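PDB 3U07: uncharacterized protein VPA0106 from Vibrio parahaemolyticus, which is of unknown function, a protein probably made with a signal sequence and built from a DUF1254 and a DUF1214 region. Local coordinates for residues L29-A33 with K238-V244; Q204-P208 with F221-D225; T77-D81 with Y409-Y415. The protein carries 2 engineered substitutions. One frame throughout, in Å; residues are numbered along the deposited sequence.

Overall arrangement
Contacts 1 and 2 belong to one neighbourhood of the chain and contact 3 to another. The centres of contacts 1 and 2 are about 20 Å apart, and the two touch where Val-244 CG1 of contact 1 packs 4.0 Å from Leu-223 CD2 of contact 2; the disulfide Cys-224 to Cys-247 further ties helix 215-224 to the chain just after 238-244. Contact 3 lies across the centre of the chain, about 39 Å from contact 1 and 35 Å from contact 2, centre to centre. Along the sequence contact 2 is nested within the loops closed by both others, whereas contacts 1 and 3 interleave. No active site is known to which the three could be related.

Contact 1 of 3, residues L29-A33 with K238-V244; sequences LAEDA and KYQSIGV
Ala-33 lies against the ring of Tyr-239, its CA 3.8 Å from the ring centroid and 17° off the normal, a CH-pi contact made possible by the small side chain, which lets the flat ring come down on the helix backbone. The carbonyl O of Asp-32 sits over the same face, nearer the rim, and Asp-32 CB meets CE1. Leu-29 CD1 comes in at the edge of the ring, near its plane, 3.7 Å from Tyr-239 CD1. With CG of Leu-29 anti to the backbone N (chi1 -166°), the branched end reaches over the turn: CD1 also nears the carbonyl O of Lys-238, and CD2 lies 3.5 Å from Ser-241 OG.

The joint is one of helix against helix end: one face of the long helix 26-52 receives the close of helix 233-239 and the turn after it, where Gly-243 has a phi of 108°; a side chain there would press against the carbonyl O of Ile-242, which calls for glycine.

Beside the tyrosine contact the packing is aliphatic. Ile-242 points at the helix and spreads its branches, CG2 reaching Ala-33 CB at 3.8 Å while CD1 rests 4.0 Å from Ala-30 CB; CG1 meets Leu-29 CG. Val-244 adds CG2 beside Ala-33 CB and turns its side chain also to Trp-215, Leu-216 and Leu-223 of helix 215-224. From helix 253-273, Leu-258 packs on both Ala-30 and Ile-242.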
# COMPACT_ATOMS: atom_id res chain seq x y z
N LEU A 29 26.94 11.12 8.23
CA LEU A 29 25.77 11.99 8.21
C LEU A 29 25.11 11.93 6.83
O LEU A 29 23.89 11.83 6.73
CB LEU A 29 26.17 13.43 8.55
CG LEU A 29 25.02 14.38 8.90
CD1 LEU A 29 24.16 13.76 10.00
CD2 LEU A 29 25.58 15.72 9.36
N ALA A 30 25.93 11.98 5.79
CA ALA A 30 25.43 11.93 4.42
C ALA A 30 24.64 10.64 4.17
O ALA A 30 23.62 10.66 3.48
CB ALA A 30 26.58 12.05 3.42
N GLU A 31 25.11 9.53 4.72
CA GLU A 31 24.42 8.25 4.55
C GLU A 31 23.05 8.31 5.22
O GLU A 31 22.04 7.89 4.64
CB GLU A 31 25.22 7.10 5.17
CG GLU A 31 24.52 5.75 5.04
CD GLU A 31 25.28 4.62 5.71
OE1 GLU A 31 26.47 4.80 6.03
OE2 GLU A 31 24.69 3.54 5.91
N ASP A 32 23.01 8.82 6.44
CA ASP A 32 21.75 8.92 7.16
C ASP A 32 20.83 9.93 6.46
O ASP A 32 19.62 9.73 6.41
CB ASP A 32 21.98 9.33 8.61
CG ASP A 32 22.72 8.27 9.41
OD1 ASP A 32 22.57 7.07 9.09
OD2 ASP A 32 23.44 8.63 10.36
N ALA A 33 21.40 11.00 5.93
CA ALA A 33 20.60 12.01 5.24
C ALA A 33 19.89 11.38 4.05
O ALA A 33 18.70 11.59 3.85
CB ALA A 33 21.49 13.17 4.77
N LYS A 238 18.96 17.47 11.71
CA LYS A 238 20.19 16.69 11.68
C LYS A 238 20.93 16.71 10.34
O LYS A 238 22.16 16.74 10.29
CB LYS A 238 19.90 15.22 12.02
CG LYS A 238 19.20 14.98 13.35
CD LYS A 238 18.85 13.50 13.53
CE LYS A 238 18.18 13.24 14.87
NZ LYS A 238 18.54 11.90 15.41
N TYR A 239 20.16 16.73 9.25
CA TYR A 239 20.74 16.66 7.92
C TYR A 239 20.90 17.95 7.13
O TYR A 239 21.17 17.93 5.93
CB TYR A 239 19.93 15.63 7.12
CG TYR A 239 19.68 14.37 7.92
CD1 TYR A 239 20.72 13.78 8.64
CD2 TYR A 239 18.41 13.79 8.00
CE1 TYR A 239 20.51 12.64 9.42
CE2 TYR A 239 18.19 12.64 8.77
CZ TYR A 239 19.24 12.07 9.47
OH TYR A 239 19.04 10.94 10.23
N GLN A 240 20.76 19.08 7.82
CA GLN A 240 20.87 20.38 7.18
C GLN A 240 22.19 20.68 6.48
O GLN A 240 22.20 21.24 5.38
CB GLN A 240 20.59 21.46 8.23
CG GLN A 240 20.33 22.84 7.65
CD GLN A 240 19.84 23.80 8.70
OE1 GLN A 240 20.63 24.33 9.49
NE2 GLN A 240 18.54 24.03 8.75
N SER A 241 23.30 20.31 7.10
CA SER A 241 24.61 20.57 6.50
C SER A 241 24.81 19.79 5.21
O SER A 241 25.62 20.16 4.36
CB SER A 241 25.73 20.22 7.49
OG SER A 241 25.74 18.83 7.78
N ILE A 242 24.05 18.71 5.06
CA ILE A 242 24.14 17.88 3.86
C ILE A 242 23.44 18.55 2.69
O ILE A 242 23.71 18.23 1.54
CB ILE A 242 23.52 16.48 4.11
CG1 ILE A 242 24.25 15.79 5.27
CG2 ILE A 242 23.62 15.63 2.85
CD1 ILE A 242 25.74 15.58 5.04
N GLY A 243 22.54 19.49 2.98
CA GLY A 243 21.83 20.18 1.92
C GLY A 243 20.36 19.79 1.79
O GLY A 243 19.68 20.23 0.86
N VAL A 244 19.88 18.96 2.71
CA VAL A 244 18.47 18.55 2.70
C VAL A 244 17.72 19.64 3.43
O VAL A 244 17.91 19.83 4.64
CB VAL A 244 18.27 17.21 3.43
CG1 VAL A 244 16.81 16.76 3.30
CG2 VAL A 244 19.21 16.16 2.87

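Contact 2 of 3, residues Q204-P208 with F221-D225; sequences QRTYP and FVLCD
Arg-205 grips Asp-225 side-on, NE and NH2 both turned to the single oxygen OD2. The NE bond is 3.0 Å from Arg-205 NE to Asp-225 OD2, and that nitrogen comes from above the carboxylate plane, 54° out of it. NH2 reaches the syn lone pair of the same oxygen, with only a weak bond to OD1. The guanidinium and carboxylate planes stand 65° apart. An arginine chain extended from CG to NE is long enough to span the distance.

Beside the salt bridge, Phe-221 packs against 206-208. Pro-208 CD sits over the centre of its ring, 3.6 Å from the centroid and 7° off the normal, a CH-pi contact suited to proline, whose compact, constrained ring presents CD and CG to the aromatic face. Tyr-207 CD1 approaches Phe-221 CE2 at 3.9 Å, and the carbonyl O of Thr-206 lies near CE1.

Further out, Asp-90 makes a salt bridge with Arg-205 NH2, and Asn-160 bonds to Asp-225 OD1, so both charged ends are positioned by second partners. Tyr-44 of helix 26-52 bonds to the carbonyl O of Pro-208. The arrangement is that of an irregular loop folded back on the C-terminal end of helix 215-224, joined by a salt bridge and by proline-aromatic packing.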
# COMPACT_ATOMS: atom_id res chain seq x y z
N GLN A 204 0.06 24.92 -10.32
CA GLN A 204 0.75 24.31 -11.45
C GLN A 204 2.22 24.19 -11.05
O GLN A 204 2.88 25.19 -10.80
CB GLN A 204 0.62 25.18 -12.70
CG GLN A 204 -0.82 25.42 -13.17
CD GLN A 204 -1.59 24.13 -13.36
OE1 GLN A 204 -1.03 23.10 -13.71
NE2 GLN A 204 -2.90 24.18 -13.13
N ARG A 205 2.72 22.97 -11.00
CA ARG A 205 4.10 22.71 -10.60
C ARG A 205 5.04 22.50 -11.78
O ARG A 205 4.62 22.11 -12.87
CB ARG A 205 4.16 21.46 -9.72
CG ARG A 205 3.31 21.52 -8.45
CD ARG A 205 3.11 20.13 -7.85
NE ARG A 205 2.44 20.20 -6.56
CZ ARG A 205 1.13 20.36 -6.38
NH1 ARG A 205 0.31 20.47 -7.42
NH2 ARG A 205 0.65 20.43 -5.15
N THR A 206 6.32 22.75 -11.54
CA THR A 206 7.35 22.51 -12.54
C THR A 206 8.14 21.37 -11.87
O THR A 206 8.84 21.57 -10.88
CB THR A 206 8.24 23.76 -12.78
OG1 THR A 206 8.87 24.14 -11.55
CG2 THR A 206 7.39 24.91 -13.27
N TYR A 207 7.98 20.17 -12.42
CA TYR A 207 8.59 18.97 -11.86
C TYR A 207 10.01 18.63 -12.27
O TYR A 207 10.32 18.55 -13.46
CB TYR A 207 7.71 17.77 -12.19
CG TYR A 207 6.30 17.85 -11.67
CD1 TYR A 207 6.03 17.69 -10.31
CD2 TYR A 207 5.23 18.06 -12.54
CE1 TYR A 207 4.72 17.72 -9.83
CE2 TYR A 207 3.91 18.10 -12.07
CZ TYR A 207 3.67 17.93 -10.71
OH TYR A 207 2.38 17.93 -10.23
N PRO A 208 10.90 18.40 -11.29
CA PRO A 208 12.30 18.06 -11.59
C PRO A 208 12.29 16.69 -12.27
O PRO A 208 11.55 15.80 -11.85
CB PRO A 208 12.95 17.98 -10.20
CG PRO A 208 12.05 18.81 -9.33
CD PRO A 208 10.68 18.46 -9.83
N PHE A 221 12.48 19.60 -3.24
CA PHE A 221 11.32 20.03 -4.01
C PHE A 221 10.02 19.54 -3.35
O PHE A 221 9.08 20.30 -3.15
CB PHE A 221 11.40 19.48 -5.44
CG PHE A 221 10.15 19.72 -6.24
CD1 PHE A 221 9.91 20.96 -6.82
CD2 PHE A 221 9.22 18.70 -6.41
CE1 PHE A 221 8.74 21.18 -7.56
CE2 PHE A 221 8.05 18.91 -7.15
CZ PHE A 221 7.81 20.15 -7.72
N VAL A 222 9.98 18.25 -3.02
CA VAL A 222 8.80 17.68 -2.38
C VAL A 222 8.59 18.28 -1.00
O VAL A 222 7.46 18.57 -0.61
CB VAL A 222 8.93 16.15 -2.25
CG1 VAL A 222 7.79 15.60 -1.41
CG2 VAL A 222 8.92 15.51 -3.64
N LEU A 223 9.68 18.45 -0.26
CA LEU A 223 9.64 19.01 1.09
C LEU A 223 9.00 20.39 1.07
O LEU A 223 8.29 20.78 1.99
CB LEU A 223 11.07 19.12 1.64
CG LEU A 223 11.59 18.31 2.84
CD1 LEU A 223 10.72 17.14 3.20
CD2 LEU A 223 13.00 17.86 2.49
N CYS A 224 9.25 21.13 -0.00
CA CYS A 224 8.73 22.49 -0.15
C CYS A 224 7.22 22.50 -0.35
O CYS A 224 6.53 23.39 0.16
CB CYS A 224 9.40 23.16 -1.35
SG CYS A 224 9.22 24.98 -1.40
N ASP A 225 6.71 21.52 -1.08
CA ASP A 225 5.29 21.42 -1.41
C ASP A 225 4.41 20.91 -0.28
O ASP A 225 3.73 19.89 -0.40
CB ASP A 225 5.13 20.53 -2.65
CG ASP A 225 3.71 20.47 -3.16
OD1 ASP A 225 2.97 21.46 -2.99
OD2 ASP A 225 3.33 19.43 -3.75

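Contact 3 of 3, residues T77-D81 with Y409-Y415; sequences TINND and YAIMRFY
The loop 77-81 runs along strand 408-417, end to end 41° from the direction of 409-415, and even the nearest CA pair, Thr-77 CA to Ile-411 CA, is 8.2 Å apart, so side chains bridge the gap. Tyr-409, Ile-411, Arg-413 and Tyr-415 point at the loop, the tyrosines long enough to carry a hydroxyl to Thr-77 and Asp-81. At one end Thr-77 OG1, at the ring edge, and Tyr-409 OH share a hydrogen bond modelled at 2.5 Å, a length probably too short to take literally; Thr-77 CG2 packs on Ile-411 CG1.

In the middle, the long Arg-413, extended from CG to NE, reaches the loop and fits its flat guanidinium between Asn-79 CA and Ile-411 CG2 on opposite faces. Asn-79 OD1 is 3.1 Å from Arg-413 NE, but at a poor angle. Arg-413 NH1 bonds to the hydroxyl of Tyr-353.

At the far end Tyr-415 OH donates to the anti lone pair of Asp-81 OD2 at 2.8 Å, an oxygen that Ser-349 OG also holds. The contact joins the DUF1254 and DUF1214 regions: a loop leading into strand 82-90 lies over one face of an antiparallel sheet in which 408-417 is an inner strand.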
# COMPACT_ATOMS: atom_id res chain seq x y z
N THR A 77 1.55 -9.80 -8.64
CA THR A 77 0.99 -10.44 -7.45
C THR A 77 -0.11 -9.55 -6.86
O THR A 77 -0.05 -9.17 -5.68
CB THR A 77 2.06 -10.69 -6.37
OG1 THR A 77 3.21 -11.31 -6.97
CG2 THR A 77 1.53 -11.61 -5.28
N ILE A 78 -1.11 -9.23 -7.67
CA ILE A 78 -2.21 -8.37 -7.25
C ILE A 78 -3.44 -9.13 -6.76
O ILE A 78 -3.72 -10.25 -7.19
CB ILE A 78 -2.65 -7.42 -8.39
CG1 ILE A 78 -3.57 -6.32 -7.83
CG2 ILE A 78 -3.35 -8.21 -9.49
CD1 ILE A 78 -4.07 -5.34 -8.88
N ASN A 79 -4.18 -8.49 -5.85
CA ASN A 79 -5.39 -9.04 -5.23
C ASN A 79 -6.43 -9.62 -6.17
O ASN A 79 -6.74 -9.04 -7.21
CB ASN A 79 -6.08 -7.95 -4.40
CG ASN A 79 -5.26 -7.52 -3.20
OD1 ASN A 79 -4.03 -7.53 -3.24
ND2 ASN A 79 -5.94 -7.12 -2.13
N ASN A 80 -6.98 -10.77 -5.77
CA ASN A 80 -8.05 -11.42 -6.52
C ASN A 80 -9.24 -11.21 -5.58
O ASN A 80 -10.34 -11.75 -5.79
CB ASN A 80 -7.76 -12.92 -6.69
CG ASN A 80 -8.79 -13.61 -7.58
OD1 ASN A 80 -9.18 -13.08 -8.63
ND2 ASN A 80 -9.22 -14.80 -7.18
N ASP A 81 -9.01 -10.40 -4.55
CA ASP A 81 -10.01 -10.10 -3.53
C ASP A 81 -10.83 -8.83 -3.75
O ASP A 81 -12.01 -8.79 -3.41
CB ASP A 81 -9.35 -9.97 -2.15
CG ASP A 81 -8.42 -11.13 -1.82
OD1 ASP A 81 -8.67 -12.26 -2.29
OD2 ASP A 81 -7.45 -10.91 -1.06
N TYR A 409 3.43 -20.01 -6.53
CA TYR A 409 3.57 -19.61 -5.14
C TYR A 409 2.19 -19.20 -4.66
O TYR A 409 1.31 -18.89 -5.47
CB TYR A 409 4.57 -18.47 -4.95
CG TYR A 409 4.29 -17.19 -5.71
CD1 TYR A 409 4.69 -17.05 -7.03
CD2 TYR A 409 3.66 -16.11 -5.08
CE1 TYR A 409 4.47 -15.85 -7.72
CE2 TYR A 409 3.43 -14.92 -5.76
CZ TYR A 409 3.84 -14.79 -7.08
OH TYR A 409 3.63 -13.62 -7.76
N ALA A 410 1.99 -19.24 -3.35
CA ALA A 410 0.70 -18.88 -2.79
C ALA A 410 0.86 -17.68 -1.88
O ALA A 410 1.81 -17.60 -1.12
CB ALA A 410 0.13 -20.07 -2.00
N ILE A 411 -0.08 -16.74 -2.00
CA ILE A 411 -0.08 -15.54 -1.17
C ILE A 411 -1.30 -15.57 -0.26
O ILE A 411 -2.43 -15.61 -0.75
CB ILE A 411 -0.16 -14.25 -2.02
CG1 ILE A 411 1.13 -14.05 -2.81
CG2 ILE A 411 -0.46 -13.06 -1.11
CD1 ILE A 411 2.35 -13.76 -1.96
N MSE A 412 -1.08 -15.55 1.05
CA MSE A 412 -2.20 -15.54 1.98
C MSE A 412 -2.38 -14.10 2.47
O MSE A 412 -1.41 -13.43 2.83
CB MSE A 412 -1.94 -16.47 3.16
CG MSE A 412 -3.17 -16.72 4.03
SE MSE A 412 -2.93 -18.17 5.31
CE MSE A 412 -2.17 -19.46 4.10
N ARG A 413 -3.61 -13.62 2.44
CA ARG A 413 -3.90 -12.25 2.87
C ARG A 413 -4.80 -12.23 4.10
O ARG A 413 -5.73 -13.03 4.22
CB ARG A 413 -4.52 -11.46 1.72
CG ARG A 413 -3.56 -11.25 0.55
CD ARG A 413 -4.16 -10.39 -0.54
NE ARG A 413 -3.15 -10.00 -1.53
CZ ARG A 413 -2.86 -10.69 -2.63
NH1 ARG A 413 -3.50 -11.82 -2.90
NH2 ARG A 413 -1.92 -10.25 -3.45
N PHE A 414 -4.50 -11.33 5.03
CA PHE A 414 -5.26 -11.21 6.26
C PHE A 414 -5.76 -9.77 6.44
O PHE A 414 -4.97 -8.83 6.46
CB PHE A 414 -4.39 -11.59 7.46
CG PHE A 414 -3.61 -12.87 7.28
CD1 PHE A 414 -2.44 -12.88 6.51
CD2 PHE A 414 -4.02 -14.05 7.89
CE1 PHE A 414 -1.70 -14.05 6.35
CE2 PHE A 414 -3.29 -15.24 7.73
CZ PHE A 414 -2.13 -15.24 6.97
N TYR A 415 -7.07 -9.63 6.56
CA TYR A 415 -7.70 -8.32 6.72
C TYR A 415 -8.25 -8.23 8.14
O TYR A 415 -9.19 -8.94 8.49
CB TYR A 415 -8.81 -8.17 5.70
CG TYR A 415 -8.32 -8.27 4.27
CD1 TYR A 415 -7.89 -7.13 3.58
CD2 TYR A 415 -8.23 -9.50 3.63
CE1 TYR A 415 -7.39 -7.22 2.28
CE2 TYR A 415 -7.74 -9.60 2.34
CZ TYR A 415 -7.32 -8.47 1.67
OH TYR A 415 -6.82 -8.58 0.39